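Local structure of 2-C-methyl-D-erythritol 4-phosphate cytidylyltransferase (Neisseria gonorrhoeae, 1VGW) at residues B[86-89]-B[90-94]; B[116-119]-B[120-123]. The protein probably joins CTP to 2-C-methyl-D-erythritol 4-phosphate, releasing diphosphate and giving 4-CDP-2-C-methyl-D-erythritol, in the DXP pathway to isoprenoids. All coordinates share one frame; numbering follows the deposited sequence.

How the interactions relate
Coming from the N terminus, the chain first meets interaction 1, a stretch of helix 84-98 in which the carbonyls of 86-89 bond to the amides of 90-93 one turn further on. It closes nothing larger than helical turns. After strand 106-109 the chain reaches interaction 2, where the loop end 116-119 runs into the first turn of helix 119-129. The two follow in series, neither nesting nor crossing, and their nearest atoms stay about 15 Å apart, on opposite sides of the chain's centre. Interaction 1 sets its helix against strand 7-12 and helix 174-180; interaction 2 joins its loop and helix to strand 136-141 and helix 36-45.

Interaction 1: residues B[86-89]-B[90-94]; sequences ETVR and NGVAK
Asn90 turns its side chain back over the preceding turn, onto the carbonyl of Glu86. Its CB lies 3.7 Å from Glu86 O. With CG set beside the backbone N (chi1 -60°), the amide carbon comes closer still, 3.2 Å from the same Glu86 O. OD1 and ND2 are each 3.3 Å from Glu86 O, yet neither bonds to it: OD1 is itself an acceptor, and ND2 approaches at a poor angle. ND2 is instead spent on Asn79 O, outside the helix, while Glu86 O takes the backbone N-H of Asn90 at 3.1 Å, the donor tilted 31° from the carbonyl plane. This is the i to i+4 bonding of an alpha-helix, here within helix 84-98 in the Rossmann-like nucleotidyltransferase fold, and it runs on through Thr87 O to Gly91 N (3.0 Å), Val88 O to Val92 N and Arg89 O to Ala93 N. The Val88 bond is nearly straight, 171° at the hydrogen. Beside it Val88 and Val92 run alongside each other in the same direction, CG1 of Val88 touching CG2 of Val92 at 4.2 Å; they face Pro12 and Leu10 of strand 7-12 respectively. On the exposed side the bent Arg89 chain folds back, so that Glu86 CA lies against one guanidinium face, near its rim.

Interaction 2: residues B[116-119]-B[120-123]; sequences CLPS and EALA
This is a local contact at the start of a helix: the end of the loop that follows strand 106-109 meets the first turn of helix 119-129, with Pro118 at the N-cap position. The first helical bond starts from the backbone of Pro118. Pro118 O accepts the N-H of Leu122 at 3.2 Å, nearly in line with the carbonyl; its 2.6 Å approach to Ala121 N is a weak bond, strained and bent to 130° at the hydrogen, and counts for little. The next carbonyl, Ser119 O, takes Ala123 N at 3.2 Å in a straighter bond of 164°, and receives a second, weak one from Leu122 N. Each carbonyl thus has one main i+4 donor and one weak i+3 donor.

Apolar side chains close the inner side of this turn. The pyrrolidine ring of Pro118 rests on Ala121, its CG 3.8 Å from Ala121 CB, and that methyl also sits close to Pro118 O. Leu117, one residue before the cap, reaches past the proline: CG anti to the backbone N (chi1 165°) carries its two methyls forward to the helix, CD1 against Ala121 CB at 4.1 Å and CD2 beside Leu122 CB at 4.3 Å. Beyond the segments, Leu138 of strand 136-141 touches both Leu117 and Ala121, and Phe44 of helix 36-45 touches both leucines, so the helix start is embedded between sheet and helix.

The proline ring has no polar atom to cap with, so the polar bonds of this contact are backbone only and its side-chain contacts apolar. Leu117 and the ring help cover the methyl of Ala121, together with Leu138; the exposed Ser119 and Glu120 form the polar outer side.

Interaction 1: residues B[86-89]-B[90-94]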
# COMPACT_ATOMS: atom_id res chain seq x y z
N GLU B 86 11.51 18.01 -14.77
CA GLU B 86 12.16 19.26 -15.08
C GLU B 86 12.41 20.14 -13.87
O GLU B 86 13.42 20.85 -13.82
CB GLU B 86 11.40 20.03 -16.17
CG GLU B 86 12.38 20.92 -16.95
CD GLU B 86 11.73 21.97 -17.81
OE1 GLU B 86 10.59 21.76 -18.31
OE2 GLU B 86 12.38 23.03 -18.01
N THR B 87 11.51 20.14 -12.88
CA THR B 87 11.73 20.97 -11.68
C THR B 87 12.80 20.37 -10.80
O THR B 87 13.69 21.09 -10.30
CB THR B 87 10.49 21.43 -10.96
OG1 THR B 87 10.42 21.08 -9.57
CG2 THR B 87 9.18 21.07 -11.63
N VAL B 88 12.86 19.04 -10.65
CA VAL B 88 13.94 18.44 -9.88
C VAL B 88 15.30 18.78 -10.54
O VAL B 88 16.24 19.22 -9.89
CB VAL B 88 13.82 16.93 -9.73
CG1 VAL B 88 15.14 16.35 -9.24
CG2 VAL B 88 12.74 16.56 -8.71
N ARG B 89 15.36 18.69 -11.85
CA ARG B 89 16.58 18.98 -12.60
C ARG B 89 17.05 20.40 -12.36
O ARG B 89 18.23 20.66 -12.07
CB ARG B 89 16.28 18.77 -14.10
CG ARG B 89 17.33 18.07 -14.87
CD ARG B 89 16.83 17.21 -16.02
NE ARG B 89 15.91 17.97 -16.87
CZ ARG B 89 14.80 17.42 -17.37
NH1 ARG B 89 14.50 16.15 -17.11
NH2 ARG B 89 13.97 18.17 -18.08
N ASN B 90 16.12 21.37 -12.40
CA ASN B 90 16.51 22.76 -12.17
C ASN B 90 16.96 23.00 -10.72
O ASN B 90 17.82 23.83 -10.42
CB ASN B 90 15.34 23.70 -12.47
CG ASN B 90 14.79 23.71 -13.86
OD1 ASN B 90 15.36 23.34 -14.87
ND2 ASN B 90 13.51 24.19 -13.95
N GLY B 91 16.30 22.37 -9.76
CA GLY B 91 16.69 22.61 -8.36
C GLY B 91 18.11 22.10 -8.14
O GLY B 91 18.94 22.81 -7.57
N VAL B 92 18.36 20.85 -8.49
CA VAL B 92 19.70 20.27 -8.35
C VAL B 92 20.73 21.13 -9.08
O VAL B 92 21.76 21.46 -8.47
CB VAL B 92 19.76 18.83 -8.87
CG1 VAL B 92 21.20 18.28 -8.80
CG2 VAL B 92 18.82 17.91 -8.12
N ALA B 93 20.49 21.56 -10.31
CA ALA B 93 21.45 22.39 -11.02
C ALA B 93 21.74 23.70 -10.30
O ALA B 93 22.87 24.19 -10.21
CB ALA B 93 20.98 22.72 -12.43
N LYS B 94 20.66 24.37 -9.87
CA LYS B 94 20.81 25.62 -9.14
C LYS B 94 21.51 25.41 -7.82
O LYS B 94 22.38 26.23 -7.48
CB LYS B 94 19.46 26.34 -9.04
CG LYS B 94 19.47 27.67 -8.36
CD LYS B 94 18.34 28.61 -8.77
CE LYS B 94 18.14 29.64 -7.65
NZ LYS B 94 17.47 30.88 -8.10

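Interaction 2: residues B[116-119]-B[120-123]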
# COMPACT_ATOMS: atom_id res chain seq x y z
N CYS B 116 3.45 12.58 6.20
CA CYS B 116 3.46 11.79 7.43
C CYS B 116 4.72 10.95 7.54
O CYS B 116 4.74 9.93 8.24
CB CYS B 116 2.20 10.90 7.46
SG CYS B 116 0.68 11.92 7.66
N LEU B 117 5.80 11.38 6.88
CA LEU B 117 7.06 10.66 6.93
C LEU B 117 7.60 10.63 8.36
O LEU B 117 7.99 11.68 8.87
CB LEU B 117 8.07 11.44 6.04
CG LEU B 117 9.55 11.06 6.26
CD1 LEU B 117 9.80 9.66 5.71
CD2 LEU B 117 10.49 12.11 5.71
N PRO B 118 7.64 9.49 9.01
CA PRO B 118 8.13 9.38 10.35
C PRO B 118 9.58 9.83 10.50
O PRO B 118 10.54 9.29 9.93
CB PRO B 118 8.08 7.89 10.69
CG PRO B 118 7.63 7.20 9.50
CD PRO B 118 7.18 8.19 8.47
N SER B 119 9.81 10.67 11.51
CA SER B 119 11.15 11.13 11.84
C SER B 119 12.15 9.99 11.95
O SER B 119 13.31 10.09 11.55
CB SER B 119 11.08 11.86 13.20
OG SER B 119 12.28 12.59 13.32
N GLU B 120 11.75 8.86 12.52
CA GLU B 120 12.63 7.71 12.65
C GLU B 120 13.06 7.16 11.29
O GLU B 120 14.19 6.69 11.11
CB GLU B 120 11.91 6.62 13.46
CG GLU B 120 12.83 5.79 14.31
CD GLU B 120 12.14 4.85 15.27
OE1 GLU B 120 12.76 3.82 15.67
OE2 GLU B 120 10.98 5.11 15.68
N ALA B 121 12.14 7.25 10.31
CA ALA B 121 12.39 6.75 8.96
C ALA B 121 13.43 7.62 8.25
O ALA B 121 14.25 7.14 7.48
CB ALA B 121 11.10 6.69 8.16
N LEU B 122 13.37 8.92 8.53
CA LEU B 122 14.31 9.88 7.95
C LEU B 122 15.72 9.60 8.47
O LEU B 122 16.66 9.55 7.66
CB LEU B 122 13.87 11.29 8.24
CG LEU B 122 14.64 12.47 7.71
CD1 LEU B 122 14.81 12.45 6.20
CD2 LEU B 122 14.02 13.80 8.13
N ALA B 123 15.84 9.37 9.78
CA ALA B 123 17.09 9.05 10.42
C ALA B 123 17.75 7.82 9.81
O ALA B 123 18.94 7.87 9.45
CB ALA B 123 16.91 8.87 11.93